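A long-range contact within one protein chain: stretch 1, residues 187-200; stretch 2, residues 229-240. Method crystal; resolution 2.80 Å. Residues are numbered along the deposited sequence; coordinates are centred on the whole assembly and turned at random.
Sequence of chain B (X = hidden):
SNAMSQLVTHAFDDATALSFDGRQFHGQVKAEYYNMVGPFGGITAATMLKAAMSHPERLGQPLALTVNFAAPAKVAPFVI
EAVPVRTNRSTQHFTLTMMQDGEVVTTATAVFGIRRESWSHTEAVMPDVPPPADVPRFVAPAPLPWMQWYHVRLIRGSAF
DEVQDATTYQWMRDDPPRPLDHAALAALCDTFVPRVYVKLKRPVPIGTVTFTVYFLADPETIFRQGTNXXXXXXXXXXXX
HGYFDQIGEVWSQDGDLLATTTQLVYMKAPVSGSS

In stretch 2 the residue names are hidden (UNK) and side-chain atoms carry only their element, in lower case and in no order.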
# COMPACT_ATOMS: atom_id res chain seq x y z
N ALA B 187 3.14 -12.47 6.39
CA ALA B 187 4.57 -12.69 6.56
C ALA B 187 5.18 -13.22 5.27
O ALA B 187 6.27 -12.82 4.89
CB ALA B 187 4.86 -13.62 7.73
N LEU B 188 4.45 -14.09 4.58
CA LEU B 188 4.98 -14.71 3.38
C LEU B 188 5.25 -13.71 2.28
O LEU B 188 5.91 -14.03 1.31
CB LEU B 188 4.06 -15.81 2.87
CG LEU B 188 4.28 -17.13 3.62
CD1 LEU B 188 3.12 -18.07 3.40
CD2 LEU B 188 5.58 -17.78 3.21
N CYS B 189 4.74 -12.49 2.45
CA CYS B 189 4.92 -11.44 1.45
C CYS B 189 6.22 -10.66 1.61
O CYS B 189 6.60 -9.90 0.73
CB CYS B 189 3.75 -10.46 1.47
SG CYS B 189 2.13 -11.24 1.31
N ASP B 190 6.85 -10.81 2.77
CA ASP B 190 8.21 -10.31 2.94
C ASP B 190 9.27 -11.38 2.71
O ASP B 190 10.45 -11.15 2.96
CB ASP B 190 8.42 -9.59 4.27
CG ASP B 190 9.70 -8.75 4.26
OD1 ASP B 190 10.03 -8.24 3.18
OD2 ASP B 190 10.38 -8.62 5.31
N THR B 191 8.85 -12.57 2.26
CA THR B 191 9.81 -13.65 2.07
C THR B 191 10.60 -13.53 0.76
O THR B 191 11.47 -14.35 0.46
CB THR B 191 9.15 -15.04 2.15
OG1 THR B 191 8.24 -15.21 1.06
CG2 THR B 191 8.39 -15.19 3.44
N PHE B 192 10.30 -12.50 -0.03
CA PHE B 192 11.01 -12.26 -1.28
C PHE B 192 12.37 -11.62 -1.09
O PHE B 192 12.53 -10.64 -0.37
CB PHE B 192 10.18 -11.39 -2.22
CG PHE B 192 8.91 -12.04 -2.67
CD1 PHE B 192 8.94 -13.19 -3.43
CD2 PHE B 192 7.69 -11.48 -2.34
CE1 PHE B 192 7.76 -13.79 -3.84
CE2 PHE B 192 6.51 -12.08 -2.75
CZ PHE B 192 6.55 -13.24 -3.50
N VAL B 193 13.36 -12.19 -1.78
CA VAL B 193 14.66 -11.57 -1.88
C VAL B 193 14.46 -10.13 -2.35
O VAL B 193 13.61 -9.88 -3.19
CB VAL B 193 15.51 -12.33 -2.88
CG1 VAL B 193 16.56 -11.42 -3.51
CG2 VAL B 193 16.15 -13.53 -2.20
N PRO B 194 15.25 -9.19 -1.80
CA PRO B 194 15.10 -7.76 -2.09
C PRO B 194 15.30 -7.50 -3.57
O PRO B 194 16.33 -7.91 -4.12
CB PRO B 194 16.26 -7.12 -1.31
CG PRO B 194 16.60 -8.10 -0.27
CD PRO B 194 16.40 -9.44 -0.91
N ARG B 195 14.36 -6.79 -4.19
CA ARG B 195 14.38 -6.65 -5.65
C ARG B 195 15.79 -6.27 -6.15
O ARG B 195 16.33 -6.88 -7.08
CB ARG B 195 13.34 -5.63 -6.11
CG ARG B 195 11.87 -6.03 -5.87
CD ARG B 195 11.50 -7.33 -6.57
NE ARG B 195 11.78 -8.49 -5.72
CZ ARG B 195 12.12 -9.70 -6.17
NH1 ARG B 195 12.24 -9.94 -7.46
NH2 ARG B 195 12.35 -10.69 -5.31
N VAL B 196 16.40 -5.29 -5.48
CA VAL B 196 17.70 -4.76 -5.90
C VAL B 196 18.81 -5.83 -5.98
O VAL B 196 19.59 -5.84 -6.93
CB VAL B 196 18.11 -3.56 -5.01
CG1 VAL B 196 18.52 -4.04 -3.64
CG2 VAL B 196 19.24 -2.77 -5.66
N TYR B 197 18.88 -6.73 -5.00
CA TYR B 197 19.82 -7.85 -5.10
C TYR B 197 19.61 -8.57 -6.43
O TYR B 197 20.56 -8.85 -7.16
CB TYR B 197 19.61 -8.87 -3.97
CG TYR B 197 19.89 -8.38 -2.56
CD1 TYR B 197 20.29 -7.08 -2.32
CD2 TYR B 197 19.75 -9.24 -1.47
CE1 TYR B 197 20.55 -6.64 -1.02
CE2 TYR B 197 20.01 -8.81 -0.18
CZ TYR B 197 20.40 -7.51 0.05
OH TYR B 197 20.65 -7.07 1.34
N VAL B 198 18.35 -8.87 -6.74
CA VAL B 198 18.03 -9.60 -7.96
C VAL B 198 18.58 -8.88 -9.18
O VAL B 198 19.06 -9.50 -10.14
CB VAL B 198 16.51 -9.75 -8.14
CG1 VAL B 198 16.23 -10.83 -9.17
CG2 VAL B 198 15.82 -10.08 -6.82
N LYS B 199 18.52 -7.55 -9.13
CA LYS B 199 18.98 -6.73 -10.25
C LYS B 199 20.50 -6.60 -10.33
O LYS B 199 21.08 -6.61 -11.42
CB LYS B 199 18.31 -5.35 -10.21
CG LYS B 199 18.46 -4.54 -11.50
CD LYS B 199 17.63 -5.10 -12.67
CE LYS B 199 17.68 -4.16 -13.88
NZ LYS B 199 17.02 -4.72 -15.10
N LEU B 200 21.16 -6.44 -9.19
CA LEU B 200 22.60 -6.28 -9.17
C LEU B 200 23.40 -7.56 -8.98
O LEU B 200 24.62 -7.53 -9.11
CB LEU B 200 23.00 -5.31 -8.07
CG LEU B 200 22.29 -3.97 -8.16
CD1 LEU B 200 22.88 -2.99 -7.14
CD2 LEU B 200 22.37 -3.42 -9.60
N UNK B 229 1.85 -25.51 -0.57
CA UNK B 229 2.80 -24.47 -0.99
C UNK B 229 2.10 -23.39 -1.80
O UNK B 229 1.02 -23.61 -2.35
o UNK B 229 7.02 -25.59 -1.96
c UNK B 229 4.87 -25.96 -0.98
c UNK B 229 3.95 -25.08 -1.80
c UNK B 229 6.09 -26.42 -1.75
o UNK B 229 6.12 -27.62 -2.14
N UNK B 230 2.71 -22.21 -1.87
CA UNK B 230 2.14 -21.10 -2.64
C UNK B 230 3.14 -20.52 -3.62
O UNK B 230 4.36 -20.69 -3.48
c UNK B 230 -0.38 -21.19 -0.99
c UNK B 230 0.60 -19.38 0.45
c UNK B 230 1.67 -19.99 -1.71
c UNK B 230 0.89 -20.52 -0.51
N UNK B 231 2.61 -19.81 -4.62
CA UNK B 231 3.46 -19.17 -5.60
C UNK B 231 3.42 -17.67 -5.44
O UNK B 231 2.40 -17.04 -5.69
c UNK B 231 4.02 -18.98 -8.00
c UNK B 231 5.29 -19.81 -7.92
c UNK B 231 3.01 -19.53 -7.00
c UNK B 231 3.47 -18.94 -9.42
N UNK B 232 4.54 -17.09 -5.02
CA UNK B 232 4.66 -15.65 -5.00
C UNK B 232 5.27 -15.11 -6.28
O UNK B 232 6.06 -15.78 -6.95
N UNK B 233 4.90 -13.89 -6.63
CA UNK B 233 5.51 -13.17 -7.73
C UNK B 233 5.83 -11.76 -7.27
O UNK B 233 4.93 -10.97 -7.01
c UNK B 233 5.24 -12.27 -10.07
c UNK B 233 4.09 -14.43 -9.39
c UNK B 233 4.56 -13.05 -8.93
N UNK B 234 7.11 -11.42 -7.21
CA UNK B 234 7.49 -10.09 -6.81
C UNK B 234 8.19 -9.42 -7.97
O UNK B 234 9.08 -10.00 -8.60
c UNK B 234 8.40 -10.13 -5.60
N UNK B 235 7.77 -8.20 -8.27
CA UNK B 235 8.38 -7.42 -9.33
C UNK B 235 8.76 -6.07 -8.76
O UNK B 235 8.40 -5.72 -7.63
c UNK B 235 5.45 -6.24 -11.69
n UNK B 235 3.20 -3.30 -11.84
n UNK B 235 4.32 -5.31 -11.55
c UNK B 235 6.35 -6.26 -10.45
c UNK B 235 7.47 -7.29 -10.56
c UNK B 235 4.28 -4.06 -12.03
n UNK B 235 5.32 -3.57 -12.71
N UNK B 236 9.56 -5.33 -9.51
CA UNK B 236 9.96 -4.00 -9.09
C UNK B 236 9.48 -3.01 -10.12
O UNK B 236 9.14 -3.38 -11.24
c UNK B 236 11.47 -3.93 -8.95
N UNK B 237 9.43 -1.75 -9.73
CA UNK B 237 9.01 -0.71 -10.65
C UNK B 237 10.21 0.17 -11.02
O UNK B 237 10.63 0.20 -12.18
c UNK B 237 7.07 0.75 -11.17
o UNK B 237 7.03 -0.72 -9.28
c UNK B 237 7.88 0.12 -10.06
N UNK B 238 10.77 0.86 -10.05
CA UNK B 238 11.93 1.68 -10.32
C UNK B 238 12.84 1.76 -9.12
O UNK B 238 12.49 1.31 -8.03
N UNK B 239 14.03 2.32 -9.34
CA UNK B 239 14.98 2.58 -8.27
C UNK B 239 15.48 4.00 -8.47
O UNK B 239 16.13 4.29 -9.48
c UNK B 239 15.15 -1.71 -9.93
c UNK B 239 15.78 0.17 -8.53
c UNK B 239 16.16 1.63 -8.37
c UNK B 239 15.46 -2.04 -7.58
c UNK B 239 15.15 -2.55 -8.83
c UNK B 239 15.48 -0.36 -9.78
c UNK B 239 15.78 -0.69 -7.43
N UNK B 240 15.21 4.89 -7.53
CA UNK B 240 15.69 6.25 -7.70
C UNK B 240 16.08 6.92 -6.41
O UNK B 240 15.42 6.74 -5.39
c UNK B 240 14.64 7.10 -8.42
o UNK B 240 15.09 8.43 -8.57

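Position 229 has three side-chain carbons in a row, the third carrying two oxygens. It does not touch stretch 1. This is a carboxylate on a two-carbon arm, so the residue is Glu229.

Position 230 has four carbons, forked at the second. One terminal carbon lies 4.1 Å from CD1 of Leu188. It is Leu230, and the methyl is CD1.

Position 231 also has four carbons forked at the second. Its CA-to-CB bond points away from stretch 1, and it makes no contact there. It is Leu231.

Position 232 has no side-chain atoms. Its CA sits 3.4 Å from CZ of Phe192, at the edge of the ring. A CB here would point toward stretch 1 and come within 2.3 Å of Phe192 CZ, which is a clash. The ring tip uses the space left by the absent side chain. The residue is Gly232.

Position 233 has one carbon carrying two more. Its CA-to-CB bond points away from stretch 1, but its backbone N lies 3.6 Å from Phe192 CZ. That is Val233.

Position 234 has a single carbon. This CB lies over one face of the Phe192 ring, 3.6 Å from the ring centroid, in a CH-pi contact. It also lies over one face of the Arg195 guanidinium, 3.8 Å from Arg195 NE. The residue is Ala234.

Position 235 has three carbons, a nitrogen, then a carbon carrying two more nitrogens. Its CA-to-CB bond points away from stretch 1; the backbone O lies 3.7 Å from CD of Arg195. The guanidinium identifies Arg235.

Position 236 has one carbon, 3.7 Å from CG of Arg195. It is Ala236.

Position 237 has one carbon carrying an oxygen and a carbon. It is out of reach of stretch 1. It is Thr237.

Position 238 has no side-chain atoms and no contact. It is Gly238.

Position 239 has one carbon, then a ring of six carbons without a hydroxyl. One ring carbon is 3.9 Å from CA of Val196. It is Phe239, and that atom is CE2. Its CZ lies 4.4 Å from CB of Lys199.

Position 240 has one carbon and one oxygen, out of reach. It is Ser240.

The contact is mainly packing. Helix 195-200 crosses the strand at 80°, and no hydrogen bond links the stretches. Arg195 NH1 comes within 3.4 Å of Ala234 O, but the angle is poor. Gly232 and Ala234 accommodate the Phe192 ring, Ala234 and Ala236 pack on Arg195, and Phe239 packs on the helix.

Stretch 2 229-240: ELLGVARATGFS
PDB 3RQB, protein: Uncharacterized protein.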